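PDB 3I3L: alkylhalidase CmlS from Streptomyces venezuelae, which is a flavin-dependent halogenase of chloramphenicol biosynthesis that holds FAD through a covalent flavin-aspartate bond. Local coordinates for residues G78-E81 / K82-Q86; V125-E128 / E129-L133; L135-A138 / R139-I143; Q288-E291 / V292-V295. One frame throughout, in Å; residues are numbered along the deposited sequence.

Contact 1 (G78-E81 / K82-Q86)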
# COMPACT_ATOMS: atom_id res chain seq x y z
N GLY A 78 -12.08 2.26 16.73
CA GLY A 78 -12.24 2.11 18.19
C GLY A 78 -11.35 1.11 18.87
O GLY A 78 -11.56 0.73 20.02
N LEU A 79 -10.29 0.71 18.20
CA LEU A 79 -9.47 -0.33 18.73
C LEU A 79 -8.23 0.12 19.52
O LEU A 79 -7.41 -0.71 19.97
CB LEU A 79 -9.11 -1.26 17.59
CG LEU A 79 -10.37 -2.05 17.21
CD1 LEU A 79 -10.41 -2.22 15.74
CD2 LEU A 79 -10.32 -3.33 17.86
N GLN A 80 -8.08 1.43 19.67
CA GLN A 80 -6.85 2.01 20.26
C GLN A 80 -6.43 1.42 21.62
O GLN A 80 -5.24 1.13 21.84
CB GLN A 80 -6.93 3.51 20.40
CG GLN A 80 -5.59 4.08 20.45
CD GLN A 80 -4.76 3.67 19.24
OE1 GLN A 80 -5.09 4.02 18.08
NE2 GLN A 80 -3.67 2.95 19.49
N GLU A 81 -7.38 1.27 22.52
CA GLU A 81 -7.08 0.77 23.85
C GLU A 81 -6.67 -0.69 23.79
O GLU A 81 -5.67 -1.05 24.37
CB GLU A 81 -8.31 0.92 24.75
CG GLU A 81 -8.63 2.34 25.11
CD GLU A 81 -9.37 2.40 26.43
OE1 GLU A 81 -10.58 2.02 26.44
OE2 GLU A 81 -8.73 2.79 27.45
N LYS A 82 -7.45 -1.54 23.09
CA LYS A 82 -7.07 -2.94 22.93
C LYS A 82 -5.66 -3.06 22.32
O LYS A 82 -4.85 -3.90 22.76
CB LYS A 82 -8.12 -3.74 22.16
CG LYS A 82 -9.25 -4.37 23.08
CD LYS A 82 -10.20 -5.33 22.36
CE LYS A 82 -9.80 -6.86 22.52
NZ LYS A 82 -10.30 -7.86 21.38
N ILE A 83 -5.37 -2.22 21.34
CA ILE A 83 -4.06 -2.28 20.69
C ILE A 83 -2.92 -1.84 21.63
O ILE A 83 -1.88 -2.50 21.71
CB ILE A 83 -4.04 -1.49 19.37
CG1 ILE A 83 -4.79 -2.29 18.31
CG2 ILE A 83 -2.60 -1.13 18.91
CD1 ILE A 83 -5.46 -1.38 17.31
N ASP A 84 -3.10 -0.71 22.31
CA ASP A 84 -2.11 -0.25 23.29
C ASP A 84 -1.81 -1.33 24.31
O ASP A 84 -0.67 -1.57 24.63
CB ASP A 84 -2.58 1.05 23.98
CG ASP A 84 -2.53 2.21 23.04
OD1 ASP A 84 -2.01 2.00 21.93
OD2 ASP A 84 -3.02 3.33 23.38
N ALA A 85 -2.87 -2.03 24.74
CA ALA A 85 -2.75 -3.19 25.63
C ALA A 85 -1.79 -4.26 25.15
O ALA A 85 -1.17 -4.96 25.98
CB ALA A 85 -4.13 -3.83 25.89
N GLN A 86 -1.66 -4.41 23.83
CA GLN A 86 -0.88 -5.54 23.31
C GLN A 86 0.64 -5.34 23.42
O GLN A 86 1.38 -6.30 23.35
CB GLN A 86 -1.26 -5.87 21.85
CG GLN A 86 -2.76 -6.08 21.57
CD GLN A 86 -3.45 -7.02 22.58
OE1 GLN A 86 -4.32 -6.60 23.37
NE2 GLN A 86 -3.05 -8.28 22.57
O HOH W 1 -10.40 -0.42 21.98
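Ile-83 folds its CD1 methyl back against Leu-79, one helical turn earlier, lying 3.7 Å from Leu-79 CB and 3.4 Å from the carbonyl oxygen Leu-79 O. With its CG1 anti to the carbonyl carbon (chi1 -75°), the longer branch of Ile-83 runs back toward the start of the helix. The same Leu-79 O takes the amide of Ile-83, and the amides of Asp-84 and Ala-85 continue the i to i+4 ladder from Gln-80 and Glu-81. On another side of this first turn Gln-80 bends at chi2 and carries its amide to Asp-84: Gln-80 NE2 donates to Asp-84 OD1 at 3.1 Å. The acceptor lies in the amide plane but is met from above the carboxylate plane, the two planes standing 42° apart. A water bonded to Gly-78 O also reaches Lys-82 N weakly. Gly-78, with positive phi, ends the preceding helix 68-76 in a Schellman motif, and helix 80-86 begins two residues on. Leu-79 and Ile-83 rest on Leu-74 of helix 68-76, while Leu-79 touches Glu-137 and Lys-82 touches Leu-133, both on helix 127-140.

Contact 2 (V125-E128 / E129-L133). With FAD (flavin-adenine dinucleotide), chain B.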
# COMPACT_ATOMS: atom_id res chain seq x y z
N VAL A 125 3.95 -7.16 14.35
CA VAL A 125 3.09 -8.07 15.08
C VAL A 125 3.33 -9.52 14.75
O VAL A 125 3.88 -9.86 13.70
CB VAL A 125 1.56 -7.77 14.87
CG1 VAL A 125 1.26 -6.24 15.10
CG2 VAL A 125 1.14 -8.16 13.44
N LYS A 126 2.88 -10.37 15.66
CA LYS A 126 2.70 -11.76 15.39
C LYS A 126 1.28 -11.88 14.85
O LYS A 126 0.31 -11.57 15.57
CB LYS A 126 2.92 -12.52 16.70
CG LYS A 126 2.87 -14.01 16.57
CD LYS A 126 3.54 -14.68 17.82
CE LYS A 126 4.95 -15.19 17.46
NZ LYS A 126 5.63 -15.87 18.63
N ARG A 127 1.16 -12.24 13.58
CA ARG A 127 -0.11 -12.16 12.85
C ARG A 127 -1.21 -13.06 13.44
O ARG A 127 -2.41 -12.69 13.41
CB ARG A 127 0.06 -12.49 11.36
CG ARG A 127 0.60 -11.34 10.51
CD ARG A 127 -0.41 -10.14 10.40
NE ARG A 127 -1.66 -10.62 9.81
CZ ARG A 127 -1.83 -10.83 8.50
NH1 ARG A 127 -0.82 -10.60 7.63
NH2 ARG A 127 -3.00 -11.32 8.05
N GLU A 128 -0.83 -14.22 13.97
CA GLU A 128 -1.79 -15.11 14.63
C GLU A 128 -2.49 -14.38 15.80
O GLU A 128 -3.67 -14.60 16.05
CB GLU A 128 -1.10 -16.40 15.10
CG GLU A 128 -0.02 -16.19 16.14
CD GLU A 128 1.04 -17.31 16.13
OE1 GLU A 128 0.91 -18.25 16.94
OE2 GLU A 128 2.00 -17.26 15.33
N GLU A 129 -1.77 -13.46 16.44
CA GLU A 129 -2.33 -12.75 17.59
C GLU A 129 -3.09 -11.52 17.18
O GLU A 129 -4.21 -11.29 17.60
CB GLU A 129 -1.23 -12.42 18.63
CG GLU A 129 -0.64 -13.65 19.29
CD GLU A 129 0.56 -13.34 20.22
OE1 GLU A 129 1.12 -12.21 20.24
OE2 GLU A 129 0.98 -14.28 20.91
N PHE A 130 -2.49 -10.74 16.28
CA PHE A 130 -3.13 -9.57 15.73
C PHE A 130 -4.43 -9.89 14.98
O PHE A 130 -5.45 -9.24 15.16
CB PHE A 130 -2.14 -8.87 14.78
CG PHE A 130 -2.72 -7.66 14.09
CD1 PHE A 130 -2.90 -6.49 14.77
CD2 PHE A 130 -3.08 -7.72 12.75
CE1 PHE A 130 -3.44 -5.33 14.13
CE2 PHE A 130 -3.58 -6.62 12.07
CZ PHE A 130 -3.78 -5.38 12.76
N ASP A 131 -4.40 -10.87 14.11
CA ASP A 131 -5.61 -11.24 13.36
C ASP A 131 -6.74 -11.70 14.33
O ASP A 131 -7.91 -11.41 14.12
CB ASP A 131 -5.32 -12.34 12.35
CG ASP A 131 -4.45 -11.85 11.16
OD1 ASP A 131 -3.96 -10.72 11.17
OD2 ASP A 131 -4.29 -12.62 10.19
N LYS A 132 -6.38 -12.41 15.39
CA LYS A 132 -7.36 -12.90 16.33
C LYS A 132 -7.96 -11.79 17.19
O LYS A 132 -9.10 -11.88 17.62
CB LYS A 132 -6.78 -14.00 17.22
CG LYS A 132 -7.72 -14.44 18.33
CD LYS A 132 -7.20 -15.70 19.05
CE LYS A 132 -7.85 -15.83 20.45
NZ LYS A 132 -9.25 -16.29 20.34
N LEU A 133 -7.19 -10.75 17.42
CA LEU A 133 -7.63 -9.59 18.19
C LEU A 133 -8.74 -8.82 17.43
O LEU A 133 -9.74 -8.47 18.00
CB LEU A 133 -6.42 -8.69 18.50
CG LEU A 133 -6.39 -7.40 19.32
CD1 LEU A 133 -7.04 -6.25 18.62
CD2 LEU A 133 -7.01 -7.58 20.70
PA FAD B . -5.14 -13.13 4.65
O1A FAD B . -4.56 -14.28 3.86
O2A FAD B . -4.27 -12.54 5.71
O5B FAD B . -6.54 -13.65 5.33
C5B FAD B . -7.47 -14.39 4.57
C4B FAD B . -8.24 -15.40 5.44
O4B FAD B . -9.23 -16.04 4.60
C3B FAD B . -7.37 -16.51 5.99
O3B FAD B . -7.41 -16.50 7.38
C2B FAD B . -7.98 -17.80 5.44
O2B FAD B . -8.07 -18.78 6.43
C1B FAD B . -9.37 -17.38 4.99
N9A FAD B . -9.97 -18.10 3.88
C8A FAD B . -9.39 -18.43 2.69
N7A FAD B . -10.30 -19.06 1.92
C5A FAD B . -11.45 -19.21 2.63
C6A FAD B . -12.66 -19.80 2.32
N6A FAD B . -12.88 -20.34 1.14
N1A FAD B . -13.66 -19.73 3.26
C2A FAD B . -13.46 -19.16 4.49
N3A FAD B . -12.26 -18.58 4.77
C4A FAD B . -11.27 -18.60 3.86
N1 FAD B . 2.08 -7.45 4.53
C2 FAD B . 2.40 -6.40 5.36
O2 FAD B . 1.54 -5.55 5.56
N3 FAD B . 3.64 -6.30 5.93
C4 FAD B . 4.60 -7.24 5.69
O4 FAD B . 5.74 -7.13 6.25
C4X FAD B . 4.30 -8.29 4.82
N5 FAD B . 5.23 -9.26 4.57
C5X FAD B . 4.88 -10.35 3.80
C6 FAD B . 5.83 -11.35 3.53
C7 FAD B . 5.50 -12.39 2.70
C7M FAD B . 6.50 -13.49 2.40
C8 FAD B . 4.21 -12.45 2.19
C8M FAD B . 3.78 -13.60 1.37
C9 FAD B . 3.26 -11.45 2.41
C9A FAD B . 3.63 -10.40 3.24
N10 FAD B . 2.68 -9.45 3.50
C10 FAD B . 3.01 -8.38 4.24
C1' FAD B . 1.42 -9.56 2.73
C2' FAD B . 0.24 -9.64 3.67
O2' FAD B . 0.49 -10.62 4.59
C3' FAD B . -1.10 -9.84 3.01
O3' FAD B . -1.36 -8.77 2.12
C4' FAD B . -2.25 -9.85 4.08
O4' FAD B . -2.18 -10.98 4.90
C5' FAD B . -3.60 -9.90 3.37
O5' FAD B . -4.64 -9.83 4.31
P FAD B . -6.00 -10.50 3.86
O1P FAD B . -6.33 -10.06 2.45
O2P FAD B . -7.04 -10.30 4.95
O3P FAD B . -5.66 -12.06 3.62
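Arg-127 and Asp-131, one turn apart on helix 127-140, meet through a side-on, two-nitrogen salt bridge. Arg-127 NE gives its hydrogen to Asp-131 OD1 at 2.7 Å, and Arg-127 NH2 gives one to Asp-131 OD2 at 2.8 Å. The groups are not coplanar: guanidinium and carboxylate planes are 48° apart. OD2 is used through its syn lone pair, whereas OD1 is met on its syn side but out of plane. Bends at chi2 (-67°) and chi3 (-58°) swing NE and NH2 to the carboxylate of Asp-131, which leans back toward the start of the helix. NH2 is shared between Asp-131 and FAD, while NH1 turns to the ribityl oxygens. Arg-127 NH2 bonds the phosphate oxygen FAD O2A at 2.9 Å, and Arg-127 NH1 bonds the ribityl hydroxyl oxygen FAD O4' at 3.1 Å; NH2 also reaches O4'. Separately, Val-125 CG2 packs on Phe-130 CB at 3.6 Å. Lys-126, at the N-cap position, accepts at its carbonyl oxygen from the amides of both Glu-129 and Phe-130, which starts the helix. Asp-131 has a second cationic partner in Arg-59, and Arg-127 NH1 also bonds Gly-63 O. Asp-131 is thus a second-shell residue: its two bonds fix the rotation of the guanidinium, and its negative charge probably offsets part of the positive charge gathered at the FAD pyrophosphate, which Arg-127 bridges to the ribityl chain.

Contact 3 (L135-A138 / R139-I143)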
# COMPACT_ATOMS: atom_id res chain seq x y z
N LEU A 135 -10.65 -10.12 15.06
CA LEU A 135 -11.80 -10.96 14.87
C LEU A 135 -12.66 -11.03 16.15
O LEU A 135 -13.88 -11.02 16.08
CB LEU A 135 -11.37 -12.36 14.38
CG LEU A 135 -12.53 -13.18 13.76
CD1 LEU A 135 -13.24 -12.35 12.60
CD2 LEU A 135 -12.04 -14.53 13.26
N ASP A 136 -12.01 -11.15 17.30
CA ASP A 136 -12.66 -11.14 18.61
C ASP A 136 -13.30 -9.80 18.86
O ASP A 136 -14.37 -9.72 19.41
CB ASP A 136 -11.62 -11.45 19.70
CG ASP A 136 -11.21 -12.89 19.72
OD1 ASP A 136 -11.78 -13.69 18.95
OD2 ASP A 136 -10.29 -13.25 20.49
N GLU A 137 -12.64 -8.72 18.46
CA GLU A 137 -13.34 -7.45 18.51
C GLU A 137 -14.66 -7.49 17.72
O GLU A 137 -15.70 -7.07 18.24
CB GLU A 137 -12.44 -6.29 18.10
CG GLU A 137 -13.13 -4.98 18.19
CD GLU A 137 -13.52 -4.64 19.61
OE1 GLU A 137 -12.75 -5.02 20.52
OE2 GLU A 137 -14.58 -3.97 19.79
N ALA A 138 -14.63 -8.05 16.50
CA ALA A 138 -15.85 -8.16 15.67
C ALA A 138 -16.97 -8.91 16.42
O ALA A 138 -18.12 -8.42 16.48
CB ALA A 138 -15.58 -8.84 14.32
N ARG A 139 -16.61 -10.06 17.01
CA ARG A 139 -17.53 -10.84 17.85
C ARG A 139 -18.19 -9.99 18.93
O ARG A 139 -19.40 -9.99 19.05
CB ARG A 139 -16.78 -12.01 18.53
CG ARG A 139 -16.71 -13.30 17.69
CD ARG A 139 -16.11 -14.43 18.51
NE ARG A 139 -15.47 -15.44 17.67
CZ ARG A 139 -16.08 -16.51 17.21
NH1 ARG A 139 -17.36 -16.72 17.53
NH2 ARG A 139 -15.45 -17.38 16.43
N SER A 140 -17.38 -9.28 19.70
CA SER A 140 -17.83 -8.43 20.81
C SER A 140 -18.79 -7.37 20.37
O SER A 140 -19.45 -6.77 21.22
CB SER A 140 -16.64 -7.71 21.43
OG SER A 140 -15.89 -8.64 22.17
N ARG A 141 -18.86 -7.07 19.08
CA ARG A 141 -19.79 -6.03 18.68
C ARG A 141 -21.08 -6.65 18.17
O ARG A 141 -22.00 -5.95 17.71
CB ARG A 141 -19.15 -5.05 17.70
CG ARG A 141 -17.91 -4.40 18.26
CD ARG A 141 -17.21 -3.47 17.31
NE ARG A 141 -16.02 -2.85 17.94
CZ ARG A 141 -15.40 -1.78 17.45
NH1 ARG A 141 -15.84 -1.24 16.33
NH2 ARG A 141 -14.34 -1.26 18.08
N GLY A 142 -21.15 -7.97 18.27
CA GLY A 142 -22.38 -8.71 17.90
C GLY A 142 -22.41 -9.15 16.44
O GLY A 142 -23.42 -9.68 15.98
N ILE A 143 -21.29 -8.93 15.73
CA ILE A 143 -21.06 -9.50 14.40
C ILE A 143 -20.98 -10.97 14.54
O ILE A 143 -20.27 -11.48 15.42
CB ILE A 143 -19.72 -8.97 13.73
CG1 ILE A 143 -19.85 -7.47 13.37
CG2 ILE A 143 -19.42 -9.77 12.54
CD1 ILE A 143 -18.47 -6.64 13.40
O HOH W 2 -12.49 -15.06 16.66
O HOH W 3 -13.90 -1.17 20.87
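The last turns of helix 127-140 run through 135-138 into 139-143, with the amides of Arg-139 and Ser-140 bonded to Leu-135 O and Asp-136 O. The regular i to i+4 pattern then breaks down. Ala-138 O accepts from Arg-141 N at 3.0 Å and from Ile-143 N at 3.3 Å, the two donors lying on opposite faces of its carbonyl plane. The Ile-143 bond and that from Gly-142 N to Arg-139 O (2.8 Å) make the Schellman pair, with Gly-142 at positive phi (91°). Ile-143 CD1 then packs back on Ala-138 CB at 3.7 Å. Across one turn, Glu-137 and Arg-141 form a salt bridge in which Arg-141 NE bonds Glu-137 OE2 at 2.6 Å through the anti lone pair; NH2 adds a weak bond to the same oxygen. The two planes stand 81° apart, yet OE2 lies at the guanidinium edge. Glu-137 gets there by bending at chi2 (64°), while Arg-141 is extended. One water joins Glu-137 OE2 to Arg-141 NH2; another lies between Asp-136 OD1 and Arg-139 NE, whose guanidinium has its main partner in Glu-147. Arg-141 also bonds Leu-77 O and lies on Leu-40 and His-43 of helix 33-44. Leu-135 and Ile-143 pack on strand 48-52, and after Ile-143 the chain enters strand 144-146, the outermost strand beside it.

Contact 4 (Q288-E291 / V292-V295)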
# COMPACT_ATOMS: atom_id res chain seq x y z
N GLN A 288 18.60 -19.81 15.53
CA GLN A 288 17.40 -20.02 14.74
C GLN A 288 16.41 -20.73 15.63
O GLN A 288 16.73 -21.79 16.14
CB GLN A 288 17.70 -20.87 13.50
CG GLN A 288 16.55 -20.92 12.48
CD GLN A 288 16.91 -21.72 11.23
OE1 GLN A 288 16.05 -22.24 10.52
NE2 GLN A 288 18.19 -21.81 10.95
N VAL A 289 15.20 -20.18 15.78
CA VAL A 289 14.31 -20.61 16.84
C VAL A 289 12.98 -21.17 16.35
O VAL A 289 12.02 -21.37 17.10
CB VAL A 289 14.23 -19.48 17.90
CG1 VAL A 289 13.02 -18.53 17.67
CG2 VAL A 289 14.35 -20.04 19.29
N ASP A 290 12.93 -21.46 15.06
CA ASP A 290 11.71 -22.00 14.43
C ASP A 290 12.08 -22.77 13.16
O ASP A 290 13.19 -22.66 12.65
CB ASP A 290 10.72 -20.86 14.11
CG ASP A 290 9.27 -21.35 13.99
OD1 ASP A 290 9.04 -22.58 14.12
OD2 ASP A 290 8.35 -20.51 13.76
N GLU A 291 11.12 -23.54 12.65
CA GLU A 291 11.24 -24.15 11.33
C GLU A 291 11.29 -23.06 10.22
O GLU A 291 11.01 -21.86 10.46
CB GLU A 291 10.00 -25.03 11.07
CG GLU A 291 8.70 -24.21 11.08
CD GLU A 291 7.45 -25.02 10.85
OE1 GLU A 291 7.32 -25.66 9.78
OE2 GLU A 291 6.57 -24.99 11.73
N VAL A 292 11.62 -23.48 9.01
CA VAL A 292 11.55 -22.57 7.88
C VAL A 292 10.37 -22.93 7.02
O VAL A 292 10.07 -24.12 6.83
CB VAL A 292 12.88 -22.44 7.00
CG1 VAL A 292 14.11 -23.09 7.69
CG2 VAL A 292 12.68 -22.88 5.61
N ARG A 293 9.70 -21.89 6.55
CA ARG A 293 8.49 -22.05 5.73
C ARG A 293 8.77 -21.46 4.38
O ARG A 293 9.72 -20.72 4.22
CB ARG A 293 7.35 -21.29 6.40
CG ARG A 293 6.86 -21.94 7.80
CD ARG A 293 5.97 -20.90 8.52
NE ARG A 293 5.37 -21.37 9.77
CZ ARG A 293 5.90 -21.21 10.97
NH1 ARG A 293 7.07 -20.61 11.14
NH2 ARG A 293 5.24 -21.65 12.01
N ILE A 294 7.97 -21.81 3.38
CA ILE A 294 8.09 -21.24 2.07
C ILE A 294 6.72 -20.92 1.53
O ILE A 294 5.71 -21.49 1.97
CB ILE A 294 8.74 -22.23 1.08
CG1 ILE A 294 7.79 -23.38 0.78
CG2 ILE A 294 10.08 -22.77 1.70
CD1 ILE A 294 8.41 -24.51 -0.07
N VAL A 295 6.70 -20.02 0.55
CA VAL A 295 5.50 -19.79 -0.21
C VAL A 295 5.79 -19.03 -1.48
O VAL A 295 6.70 -18.22 -1.50
CB VAL A 295 4.47 -19.01 0.65
CG1 VAL A 295 4.86 -17.56 0.77
CG2 VAL A 295 3.09 -19.15 0.01
O HOH W 4 5.33 -20.10 15.04
O HOH W 5 9.41 -19.93 9.44
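The guanidinium of Arg-293 has Glu-291 OE2 over one face and Asp-290 OD2 at its edge. The edge contact is a directed bond: Arg-293 NH1 donates to Asp-290 OD2 at 2.9 Å, nearly straight at 171°. The acceptor lies in the guanidinium plane, but the nitrogen sits well above the carboxylate plane, the two planes being 75° apart. A water, also at the edge, ties Arg-293 NH1 to Glu-291 O. The face contact is of another kind. Glu-291 OE2 is 3.6 Å from Arg-293 NH2, offset toward the rim, and this long salt bridge rests on charge alone because no N-H points at the oxygen. A chi1 of -157° lets the one carboxylate of Asp-290 face both Arg-293 and the amide of Glu-291, whose N bonds Asp-290 OD1 at 2.7 Å. Apart from the charges, Gln-288 OE1 touches Val-292 CG1 at 3.5 Å. Arg-293 makes a cation-pi contact with Tyr-60, while Glu-291 O bonds Ser-210 on strand 203-213. One cation thus draws together two successive acids, reaching back past Val-292 to both, in an irregular part of strand 287-302, and the paired charges probably ease the cost of setting neighbouring carboxylates close together at this surface.

In the fold
Contacts 1, 2 and 3 form one partly buried cluster, whereas contact 4 lies at the surface, its nearest atoms about 6 Å from contact 2 and about 18 Å from contact 1. Contacts 2 and 3 are the two ends of helix 127-140, and contact 1, on helix 80-86, packs against both through Leu-133 and Glu-137. Arginine-acid pairs recur: in contact 2 the pair serves bound FAD, in contact 3 it lies at the end of a helix, and in contact 4 one arginine meets two acids, in plane and over its face, at an irregular part of a strand. Contact 1 has instead an amide-carboxylate bond. Gly-78 ends the preceding helix, Gly-142 contact 3's own.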